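Side-chain contact in PKS (Streptomyces sp. CNQ431, PDB 5YDA), which includes an acyltransferase domain, the part in this crystal, that is broadly selective and probably loads acyl building blocks onto a carrier protein during splenocin assembly: residues A240-A243 with D244-L247. Residues are numbered along the deposited sequence; the frame is centred on the assembly and turned at random.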
loop_
_atom_site.group_PDB
_atom_site.type_symbol
_atom_site.label_atom_id
_atom_site.label_comp_id
_atom_site.label_asym_id
_atom_site.label_seq_id
_atom_site.Cartn_x
_atom_site.Cartn_y
_atom_site.Cartn_z
ATOM N N ALA A 240 2.607 -20.312 -6.163
ATOM C CA ALA A 240 2.313 -20.379 -4.732
ATOM C C ALA A 240 3.168 -21.475 -4.107
ATOM O O ALA A 240 2.698 -22.543 -3.728
ATOM C CB ALA A 240 0.828 -20.631 -4.500
ATOM N N ALA A 241 4.460 -21.201 -4.063
ATOM C CA ALA A 241 5.431 -22.076 -3.439
ATOM C C ALA A 241 6.686 -21.248 -3.231
ATOM O O ALA A 241 6.900 -20.239 -3.906
ATOM C CB ALA A 241 5.724 -23.304 -4.292
ATOM N N CYS A 242 7.507 -21.679 -2.286
ATOM C CA CYS A 242 8.719 -20.945 -1.963
ATOM C C CYS A 242 9.746 -21.095 -3.072
ATOM O O CYS A 242 9.721 -22.044 -3.863
ATOM C CB CYS A 242 9.323 -21.428 -0.658
ATOM S SG CYS A 242 9.898 -23.105 -0.771
ATOM N N ALA A 243 10.661 -20.127 -3.121
ATOM C CA ALA A 243 11.612 -20.056 -4.220
ATOM C C ALA A 243 12.468 -21.313 -4.320
ATOM O O ALA A 243 12.834 -21.714 -5.431
ATOM C CB ALA A 243 12.491 -18.816 -4.053
ATOM N N ASP A 244 12.806 -21.937 -3.183
ATOM C CA ASP A 244 13.627 -23.150 -3.197
ATOM C C ASP A 244 12.973 -24.261 -4.011
ATOM O O ASP A 244 13.659 -25.024 -4.700
ATOM C CB ASP A 244 13.888 -23.628 -1.769
ATOM C CG ASP A 244 14.950 -22.801 -1.062
ATOM O OD1 ASP A 244 15.078 -22.928 0.176
ATOM O OD2 ASP A 244 15.658 -22.026 -1.750
ATOM N N THR A 245 11.649 -24.371 -3.945
ATOM C CA THR A 245 10.948 -25.357 -4.756
ATOM C C THR A 245 10.925 -24.965 -6.232
ATOM O O THR A 245 10.912 -25.837 -7.111
ATOM C CB THR A 245 9.523 -25.526 -4.213
ATOM O OG1 THR A 245 9.583 -26.045 -2.879
ATOM C CG2 THR A 245 8.697 -26.453 -5.098
ATOM N N VAL A 246 10.921 -23.673 -6.533
ATOM C CA VAL A 246 10.781 -23.250 -7.923
ATOM C C VAL A 246 12.128 -23.216 -8.643
ATOM O O VAL A 246 12.219 -23.572 -9.823
ATOM C CB VAL A 246 10.071 -21.886 -7.967
ATOM C CG1 VAL A 246 9.956 -21.396 -9.386
ATOM C CG2 VAL A 246 8.695 -22.004 -7.305
ATOM N N LEU A 247 13.187 -22.788 -7.958
ATOM C CA LEU A 247 14.488 -22.585 -8.605
ATOM C C LEU A 247 14.926 -23.734 -9.509
ATOM O O LEU A 247 15.286 -23.464 -10.663
ATOM C CB LEU A 247 15.550 -22.300 -7.530
ATOM C CG LEU A 247 15.762 -20.834 -7.149
ATOM C CD1 LEU A 247 16.423 -20.708 -5.777
ATOM C CD2 LEU A 247 16.600 -20.157 -8.221
#
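Cys242 sits at the N-cap of the short helix 243-246 and meets Thr245, three residues on, through both its carbonyl and its thiol. With chi1 at 66° the thiol folds back beside its own backbone toward the first turn, which sets SG 3.6 Å from Thr245 OG1, a near approach rather than a hydrogen bond. On the opening turn, Cys242 O receives two weak bonds, from Thr245 N at 3.0 Å and from Val246 N at 3.4 Å. The next carbonyl is gripped more firmly: Leu247 N reaches Ala243 O at 2.8 Å with a nearly straight N-H (161°), approaching almost head-on to the oxygen, while Val246 N adds a weak, strongly bent bond.

The tightly packed part is the side of the buried Val246. With CG1 anti to the backbone N (chi1 178°), the other methyl, CG2, is left on the side of Cys242 O, 3.6 Å from it, and brushes the methyl of Ala241 (CB to CG2 4.4 Å). Val246 also packs on Cys265 and Val267 of strand 264-269, and Ala241 on Val286, so this side of the turn faces the sheet. Asp244, Thr245 and Leu247 make up the exposed, solvent side. There Asp244 CB passes Cys242 SG at 4.1 Å, and Leu247 CG lies beside Ala243 O at 3.5 Å. The carboxylate of Asp244, near the helix start, would be expected to interact favourably with the helix dipole.

Here strand 235-239 gives way to a one-turn helix, its N-cap residue supplying the first carbonyl, at the end of an inner strand of the four-stranded antiparallel sheet. That sheet is consistent with the small ferredoxin-like subdomain characteristic of malonyl-CoA:ACP transacylase-type acyltransferases.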